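Local coordinates for secondary thiamine-phosphate synthase enzyme (Thermus thermophilus, PDB 2CU5), which is of uncertain function but may act as a secondary thiamine-phosphate synthase of the UPF0047 (YjbQ) family, at residues L36-T41 against R122-R127; F16-R21 against W108-L113; K22-L27 against K100-L105. All blocks are in the same frame, centred on the assembly; numbering follows the deposited sequence.

Contact 1: L36-T41 against R122-R127; sequences LFVPHT and REVWVR
Phe37 and Trp125 face each other as an antiparallel hydrogen-bonded pair. Phe37 N donates to Trp125 O at 3.1 Å. Trp125 N returns a straighter bond to Phe37 O at 2.8 Å. Beyond this pair the segment 36-41 leaves the strand, with Pro39 at the centre of an inverse gamma turn, and a side chain takes over the backbone's role. Glu123 N donates to His40 NE2 at 2.9 Å, almost straight at 173° and close to the imidazole plane. The ring lies between Pro39 CG on one face and Arg122 CD on the other. The Arg122 chain is bent at chi2 (-68°), which brings CD over the ring, 3.9 Å from the His40 ring centroid, as a CH-pi contact.

The Arg122 guanidinium has several partners. NE pairs with Glu115 in a salt bridge and NH1 bonds Thr42 OG1. NH2 donates to a water that also accepts from Thr41 N.

On the Trp125 side of the sheet, Pro39 CB lies over the six-membered ring, 3.6 Å from Trp125 CZ2. The Phe37 ring runs beside the indole, its CD2 3.4 Å from Trp125 CE3, with the planes 44° apart. On the other side Leu36 CD2 packs on Val126 CG2 at 3.7 Å. Gln109 of the second subunit packs on Phe37 and Pro39, and its NE2 bonds Val38 O. The arrangement is that of two neighbouring strands in an antiparallel sheet, where one strand gives way to an inverse gamma turn at a subunit interface.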
# COMPACT_ATOMS: atom_id res chain seq x y z
N LEU A 36 -10.71 5.42 3.52
CA LEU A 36 -11.29 4.11 3.78
C LEU A 36 -10.30 3.27 4.58
O LEU A 36 -9.10 3.30 4.31
CB LEU A 36 -11.61 3.38 2.47
CG LEU A 36 -12.59 4.03 1.49
CD1 LEU A 36 -12.74 3.11 0.30
CD2 LEU A 36 -13.94 4.27 2.17
N PHE A 37 -10.81 2.51 5.54
CA PHE A 37 -9.96 1.69 6.40
C PHE A 37 -10.67 0.42 6.87
O PHE A 37 -11.86 0.45 7.19
CB PHE A 37 -9.53 2.53 7.61
CG PHE A 37 -8.62 1.82 8.58
CD1 PHE A 37 -7.28 1.58 8.27
CD2 PHE A 37 -9.09 1.42 9.83
CE1 PHE A 37 -6.42 0.97 9.18
CE2 PHE A 37 -8.24 0.81 10.76
CZ PHE A 37 -6.90 0.58 10.43
N VAL A 38 -9.95 -0.70 6.90
CA VAL A 38 -10.52 -1.93 7.44
C VAL A 38 -9.75 -2.18 8.73
O VAL A 38 -8.52 -2.30 8.73
CB VAL A 38 -10.38 -3.17 6.49
CG1 VAL A 38 -11.42 -3.09 5.39
CG2 VAL A 38 -8.98 -3.24 5.91
N PRO A 39 -10.46 -2.23 9.87
CA PRO A 39 -9.81 -2.47 11.16
C PRO A 39 -9.60 -3.97 11.35
O PRO A 39 -9.95 -4.52 12.39
CB PRO A 39 -10.81 -1.90 12.14
CG PRO A 39 -12.12 -2.30 11.50
CD PRO A 39 -11.90 -1.97 10.04
N HIS A 40 -9.02 -4.61 10.34
CA HIS A 40 -8.80 -6.05 10.35
C HIS A 40 -7.39 -6.39 9.89
O HIS A 40 -6.72 -5.57 9.26
CB HIS A 40 -9.82 -6.72 9.43
CG HIS A 40 -11.24 -6.38 9.76
ND1 HIS A 40 -11.84 -6.76 10.94
CD2 HIS A 40 -12.17 -5.69 9.06
CE1 HIS A 40 -13.09 -6.32 10.96
NE2 HIS A 40 -13.31 -5.66 9.83
N THR A 41 -6.95 -7.61 10.18
CA THR A 41 -5.60 -8.04 9.81
C THR A 41 -5.58 -9.20 8.82
O THR A 41 -4.50 -9.65 8.42
CB THR A 41 -4.79 -8.45 11.04
OG1 THR A 41 -5.43 -9.56 11.69
CG2 THR A 41 -4.68 -7.29 12.03
N ARG A 122 -17.28 -8.00 7.64
CA ARG A 122 -16.19 -7.07 7.93
C ARG A 122 -16.69 -5.65 8.09
O ARG A 122 -17.79 -5.31 7.67
CB ARG A 122 -15.18 -7.09 6.78
CG ARG A 122 -14.56 -8.44 6.52
CD ARG A 122 -13.66 -8.83 7.67
NE ARG A 122 -12.71 -9.85 7.27
CZ ARG A 122 -11.71 -10.29 8.02
NH1 ARG A 122 -10.89 -11.22 7.55
NH2 ARG A 122 -11.53 -9.81 9.24
N GLU A 123 -15.85 -4.83 8.71
CA GLU A 123 -16.15 -3.42 8.91
C GLU A 123 -15.25 -2.62 7.97
O GLU A 123 -14.11 -2.99 7.73
CB GLU A 123 -15.85 -2.98 10.34
CG GLU A 123 -16.92 -3.29 11.36
CD GLU A 123 -16.60 -2.71 12.73
OE1 GLU A 123 -16.11 -1.56 12.78
OE2 GLU A 123 -16.85 -3.38 13.75
N VAL A 124 -15.80 -1.54 7.43
CA VAL A 124 -15.04 -0.65 6.57
C VAL A 124 -15.42 0.74 7.06
O VAL A 124 -16.59 1.11 7.04
CB VAL A 124 -15.43 -0.79 5.09
CG1 VAL A 124 -14.71 0.26 4.27
CG2 VAL A 124 -15.08 -2.19 4.58
N TRP A 125 -14.42 1.50 7.51
CA TRP A 125 -14.68 2.85 8.00
C TRP A 125 -14.51 3.86 6.88
O TRP A 125 -13.60 3.75 6.06
CB TRP A 125 -13.73 3.18 9.15
CG TRP A 125 -13.85 2.25 10.32
CD1 TRP A 125 -14.89 1.40 10.59
CD2 TRP A 125 -12.92 2.11 11.40
NE1 TRP A 125 -14.66 0.74 11.77
CE2 TRP A 125 -13.46 1.15 12.29
CE3 TRP A 125 -11.68 2.69 11.70
CZ2 TRP A 125 -12.80 0.76 13.46
CZ3 TRP A 125 -11.03 2.31 12.87
CH2 TRP A 125 -11.59 1.35 13.73
N VAL A 126 -15.40 4.85 6.85
CA VAL A 126 -15.37 5.87 5.81
C VAL A 126 -15.29 7.24 6.45
O VAL A 126 -16.12 7.60 7.29
CB VAL A 126 -16.63 5.80 4.93
CG1 VAL A 126 -16.51 6.78 3.77
CG2 VAL A 126 -16.85 4.38 4.42
N ARG A 127 -14.27 8.00 6.06
CA ARG A 127 -14.06 9.35 6.58
C ARG A 127 -13.92 10.33 5.43
O ARG A 127 -13.12 10.13 4.52
CB ARG A 127 -12.79 9.37 7.43
CG ARG A 127 -12.29 10.77 7.77
CD ARG A 127 -13.22 11.50 8.71
NE ARG A 127 -12.44 12.29 9.66
CZ ARG A 127 -11.73 13.36 9.34
NH1 ARG A 127 -11.70 13.80 8.09
NH2 ARG A 127 -11.02 13.98 10.27
O HOH W 1 -8.92 -9.87 10.99

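Contact 2: F16-R21 against W108-L113; sequences FVNITR and WQQVFL
An antiparallel strand pair passing into an Asx turn at the start of helix 20-25 forms this contact. Val17 and Leu113 are the hydrogen-bonded pair. Val17 N donates to Leu113 O at 2.9 Å, and Leu113 N returns a bond to Val17 O. Ile19 N, at the N-cap position, then donates to Val111 O.

Beyond it a side chain continues the ladder. Val111 N donates to Thr20 OG1 at 2.8 Å. The same hydroxyl donates to Asn18 OD1, so two bonds hold it. Asn18 OD1 also accepts from Thr20 N at 3.1 Å, which closes the Asx turn. Asn18 CG, anti to the backbone N (chi1 -169°), lies where its amide can meet both Thr20 and Gln110.

The other branch of this amide, Asn18 ND2, donates to Gln110 OE1 at 2.7 Å, in the Asn18 amide plane and on a lone pair of the acceptor. The two amide planes are 61° apart. Gln110 bends at CG, and its NE2 donates back to Gln109 O. Both ends of that amide are thus engaged, which should fix its rotation. An alanine in place of Gln110 would probably leave Asn18 ND2 without this acceptor and the asparagine amide less firmly held.

Phe16 turns its edge to the face of Phe112, with centroids 5.9 Å apart. Phe16 CB also touches Phe112 CD1 at 3.6 Å. On the other side of the sheet Ile19 CG1 meets Val111 CG1 at 3.8 Å.

Strand 110-115 is the middle strand of a three-stranded sheet, between 15-18 and 43-48. Helix 53-66 packs on Phe16, and strand 5-11 lies against Val17, Ile19 and Leu113.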
# COMPACT_ATOMS: atom_id res chain seq x y z
N PHE A 16 -12.92 -10.90 -3.85
CA PHE A 16 -12.92 -9.45 -3.93
C PHE A 16 -14.38 -8.99 -3.95
O PHE A 16 -15.12 -9.29 -4.89
CB PHE A 16 -12.21 -8.98 -5.20
CG PHE A 16 -10.73 -9.16 -5.16
CD1 PHE A 16 -9.91 -8.19 -4.58
CD2 PHE A 16 -10.13 -10.30 -5.69
CE1 PHE A 16 -8.52 -8.35 -4.53
CE2 PHE A 16 -8.75 -10.47 -5.64
CZ PHE A 16 -7.95 -9.50 -5.06
N VAL A 17 -14.78 -8.29 -2.90
CA VAL A 17 -16.15 -7.79 -2.80
C VAL A 17 -16.16 -6.34 -3.26
O VAL A 17 -15.46 -5.50 -2.69
CB VAL A 17 -16.67 -7.88 -1.35
CG1 VAL A 17 -18.12 -7.43 -1.29
CG2 VAL A 17 -16.53 -9.30 -0.83
N ASN A 18 -16.97 -6.05 -4.28
CA ASN A 18 -17.07 -4.71 -4.82
C ASN A 18 -17.89 -3.83 -3.87
O ASN A 18 -19.09 -4.01 -3.73
CB ASN A 18 -17.76 -4.76 -6.19
CG ASN A 18 -17.67 -3.45 -6.94
OD1 ASN A 18 -17.74 -2.38 -6.35
ND2 ASN A 18 -17.50 -3.53 -8.26
N ILE A 19 -17.23 -2.88 -3.21
CA ILE A 19 -17.90 -2.01 -2.26
C ILE A 19 -17.99 -0.56 -2.74
O ILE A 19 -18.26 0.35 -1.96
CB ILE A 19 -17.17 -2.02 -0.91
CG1 ILE A 19 -15.74 -1.49 -1.11
CG2 ILE A 19 -17.16 -3.44 -0.33
CD1 ILE A 19 -14.96 -1.28 0.17
N THR A 20 -17.75 -0.36 -4.03
CA THR A 20 -17.78 0.97 -4.61
C THR A 20 -19.08 1.71 -4.31
O THR A 20 -19.06 2.82 -3.78
CB THR A 20 -17.60 0.90 -6.15
OG1 THR A 20 -16.47 0.08 -6.47
CG2 THR A 20 -17.36 2.30 -6.72
N ARG A 21 -20.20 1.09 -4.63
CA ARG A 21 -21.50 1.71 -4.42
C ARG A 21 -21.84 1.90 -2.95
O ARG A 21 -22.43 2.92 -2.58
CB ARG A 21 -22.60 0.90 -5.12
CG ARG A 21 -24.00 1.49 -4.96
CD ARG A 21 -24.02 2.98 -5.26
NE ARG A 21 -23.46 3.30 -6.57
CZ ARG A 21 -24.00 2.93 -7.73
NH1 ARG A 21 -25.12 2.23 -7.75
NH2 ARG A 21 -23.41 3.28 -8.87
N TRP A 108 -11.61 1.44 -15.73
CA TRP A 108 -11.65 0.03 -15.36
C TRP A 108 -11.38 -0.22 -13.88
O TRP A 108 -10.93 -1.31 -13.51
CB TRP A 108 -10.64 -0.76 -16.18
CG TRP A 108 -10.82 -0.58 -17.65
CD1 TRP A 108 -10.10 0.25 -18.47
CD2 TRP A 108 -11.80 -1.21 -18.48
NE1 TRP A 108 -10.58 0.17 -19.75
CE2 TRP A 108 -11.62 -0.72 -19.79
CE3 TRP A 108 -12.81 -2.15 -18.24
CZ2 TRP A 108 -12.42 -1.13 -20.86
CZ3 TRP A 108 -13.61 -2.56 -19.31
CH2 TRP A 108 -13.41 -2.05 -20.60
N GLN A 109 -11.66 0.77 -13.04
CA GLN A 109 -11.42 0.63 -11.61
C GLN A 109 -12.68 0.53 -10.76
O GLN A 109 -13.69 1.17 -11.04
CB GLN A 109 -10.59 1.81 -11.08
CG GLN A 109 -9.16 1.90 -11.59
CD GLN A 109 -8.46 3.11 -11.00
OE1 GLN A 109 -8.99 4.22 -11.02
NE2 GLN A 109 -7.25 2.90 -10.46
N GLN A 110 -12.58 -0.28 -9.70
CA GLN A 110 -13.66 -0.48 -8.74
C GLN A 110 -12.98 -0.66 -7.38
O GLN A 110 -11.83 -1.11 -7.31
CB GLN A 110 -14.48 -1.72 -9.09
CG GLN A 110 -15.37 -1.56 -10.31
CD GLN A 110 -16.57 -0.67 -10.06
OE1 GLN A 110 -17.57 -1.11 -9.50
NE2 GLN A 110 -16.47 0.60 -10.45
N VAL A 111 -13.67 -0.29 -6.30
CA VAL A 111 -13.10 -0.44 -4.97
C VAL A 111 -13.50 -1.79 -4.40
O VAL A 111 -14.69 -2.13 -4.36
CB VAL A 111 -13.61 0.68 -4.02
CG1 VAL A 111 -12.97 0.54 -2.65
CG2 VAL A 111 -13.28 2.03 -4.62
N PHE A 112 -12.51 -2.57 -3.99
CA PHE A 112 -12.76 -3.91 -3.46
C PHE A 112 -12.30 -4.16 -2.04
O PHE A 112 -11.26 -3.67 -1.60
CB PHE A 112 -12.06 -4.97 -4.33
CG PHE A 112 -12.64 -5.13 -5.69
CD1 PHE A 112 -13.82 -5.84 -5.89
CD2 PHE A 112 -12.00 -4.58 -6.80
CE1 PHE A 112 -14.35 -6.01 -7.17
CE2 PHE A 112 -12.51 -4.74 -8.07
CZ PHE A 112 -13.70 -5.46 -8.26
N LEU A 113 -13.10 -4.95 -1.32
CA LEU A 113 -12.72 -5.37 0.01
C LEU A 113 -12.16 -6.76 -0.31
O LEU A 113 -12.90 -7.65 -0.72
CB LEU A 113 -13.93 -5.50 0.93
CG LEU A 113 -13.58 -5.73 2.41
CD1 LEU A 113 -14.85 -5.74 3.24
CD2 LEU A 113 -12.82 -7.05 2.58

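Contact 3: K22-L27 against K100-L105; sequences KVEAAL and KGRLRL
Glu24 reaches from the helix to the backbone of the facing segment. Its OE2 accepts from Leu103 N at 3.0 Å, with an angle of 152° at the hydrogen. The carboxylate uses its anti lone pair, the one away from OE1. Glu24 CG is anti to the carbonyl carbon (chi1 -64°), and the chain runs extended beyond it, which carries the carboxylate out to Leu103 N.

The aliphatic part of the same side chain also packs. Glu24 CB lies 3.4 Å from Gly101 O, and Glu24 CG is 3.8 Å from Leu103 CG. Leu27, three residues on, places CD1 3.6 Å from Gly101 O and 4.2 Å from Leu103 CD2. Val23 CG1 meets Leu103 CD1 at 4.1 Å, the two side chains crossing at about a right angle.

Gly101 has a positive phi (84°). At these backbone angles a side chain would press on the preceding carbonyl oxygen, so the turn itself calls for glycine.

Further out, Glu24 OE1 forms a salt bridge with Arg21 NE. This second partner would help to hold the carboxylate in place. Gly101 is tied by backbone bonding to His30. Leu27 also rests on Ala98 and Val34, while Val23 rests on Leu7 and Leu36. The arrangement is a short helix packed on one face of the five-stranded antiparallel sheet, with a glutamate side chain joined to the backbone of the short outermost strand 102-103.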
# COMPACT_ATOMS: atom_id res chain seq x y z
N LYS A 22 -21.48 0.93 -2.10
CA LYS A 22 -21.77 1.07 -0.68
C LYS A 22 -20.96 2.21 -0.05
O LYS A 22 -21.44 2.88 0.87
CB LYS A 22 -21.50 -0.26 0.06
CG LYS A 22 -22.60 -1.29 -0.22
CD LYS A 22 -22.45 -2.57 0.59
CE LYS A 22 -23.59 -3.53 0.27
NZ LYS A 22 -23.52 -4.80 1.05
N VAL A 23 -19.75 2.44 -0.55
CA VAL A 23 -18.93 3.54 -0.04
C VAL A 23 -19.58 4.84 -0.51
O VAL A 23 -19.74 5.77 0.27
CB VAL A 23 -17.49 3.50 -0.60
CG1 VAL A 23 -16.79 4.84 -0.33
CG2 VAL A 23 -16.70 2.37 0.04
N GLU A 24 -19.96 4.90 -1.78
CA GLU A 24 -20.58 6.10 -2.34
C GLU A 24 -21.87 6.46 -1.60
O GLU A 24 -22.18 7.63 -1.40
CB GLU A 24 -20.87 5.91 -3.83
CG GLU A 24 -19.61 5.74 -4.67
CD GLU A 24 -19.89 5.53 -6.15
OE1 GLU A 24 -20.83 4.79 -6.49
OE2 GLU A 24 -19.15 6.10 -6.98
N ALA A 25 -22.63 5.44 -1.20
CA ALA A 25 -23.88 5.67 -0.49
C ALA A 25 -23.62 6.32 0.87
O ALA A 25 -24.52 6.95 1.44
CB ALA A 25 -24.63 4.35 -0.31
N ALA A 26 -22.40 6.18 1.38
CA ALA A 26 -22.06 6.76 2.67
C ALA A 26 -21.50 8.18 2.55
O ALA A 26 -21.29 8.85 3.55
CB ALA A 26 -21.06 5.87 3.40
N LEU A 27 -21.29 8.63 1.32
CA LEU A 27 -20.72 9.95 1.07
C LEU A 27 -21.67 11.14 1.18
O LEU A 27 -21.22 12.28 1.32
CB LEU A 27 -20.06 9.98 -0.30
CG LEU A 27 -18.98 8.92 -0.51
CD1 LEU A 27 -18.37 9.07 -1.90
CD2 LEU A 27 -17.91 9.07 0.57
N LYS A 100 -19.43 15.04 -5.69
CA LYS A 100 -20.87 15.00 -5.48
C LYS A 100 -21.40 13.61 -5.16
O LYS A 100 -22.38 13.14 -5.75
CB LYS A 100 -21.57 15.59 -6.71
CG LYS A 100 -21.16 17.04 -6.96
CD LYS A 100 -21.71 17.60 -8.26
CE LYS A 100 -21.21 19.03 -8.48
NZ LYS A 100 -21.66 19.62 -9.77
N GLY A 101 -20.73 12.94 -4.23
CA GLY A 101 -21.16 11.61 -3.81
C GLY A 101 -20.70 10.45 -4.66
O GLY A 101 -21.03 9.30 -4.36
N ARG A 102 -19.93 10.72 -5.71
CA ARG A 102 -19.45 9.65 -6.57
C ARG A 102 -17.93 9.61 -6.62
O ARG A 102 -17.27 10.63 -6.81
CB ARG A 102 -20.03 9.79 -7.97
CG ARG A 102 -21.54 9.55 -8.02
CD ARG A 102 -22.09 9.62 -9.43
NE ARG A 102 -23.53 9.36 -9.46
CZ ARG A 102 -24.45 10.14 -8.89
NH1 ARG A 102 -24.09 11.23 -8.22
NH2 ARG A 102 -25.73 9.82 -8.98
N LEU A 103 -17.38 8.41 -6.46
CA LEU A 103 -15.93 8.23 -6.49
C LEU A 103 -15.39 8.47 -7.89
O LEU A 103 -15.97 7.99 -8.87
CB LEU A 103 -15.59 6.81 -6.02
CG LEU A 103 -15.90 6.52 -4.55
CD1 LEU A 103 -15.81 5.02 -4.28
CD2 LEU A 103 -14.94 7.30 -3.67
N ARG A 104 -14.29 9.21 -7.99
CA ARG A 104 -13.65 9.50 -9.27
C ARG A 104 -12.62 8.41 -9.51
O ARG A 104 -11.58 8.37 -8.86
CB ARG A 104 -12.96 10.87 -9.23
CG ARG A 104 -13.87 12.03 -8.89
CD ARG A 104 -15.02 12.19 -9.89
NE ARG A 104 -14.58 12.65 -11.21
CZ ARG A 104 -14.16 11.86 -12.19
NH1 ARG A 104 -14.10 10.54 -12.02
NH2 ARG A 104 -13.80 12.38 -13.36
N LEU A 105 -12.92 7.53 -10.46
CA LEU A 105 -12.04 6.40 -10.75
C LEU A 105 -11.78 6.25 -12.24
O LEU A 105 -12.47 6.83 -13.07
CB LEU A 105 -12.70 5.12 -10.23
CG LEU A 105 -13.11 5.14 -8.76
CD1 LEU A 105 -13.98 3.94 -8.44
CD2 LEU A 105 -11.85 5.16 -7.90

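How the contacts relate
Contacts 2 and 3 share helix 20-25, and contact 1 packs against it. Contact 2 holds its start and contact 3 the residues that follow; their centres are about 11 Å apart. Between them Val111 CG2 packs on Leu103 CD1 at 3.9 Å. Contact 1 lies in the five-stranded sheet, its centre about 14 Å from that of contact 2 and about 16 Å from that of contact 3. Leu36 touches both: CD1 meets Val111 CG1 at 3.9 Å, and CD2 meets Val23 CG1 at 3.8 Å. Contact 1 thus shares a hydrophobic core with the other two. Contact 1 also borders the second subunit, while contacts 2 and 3 touch the third.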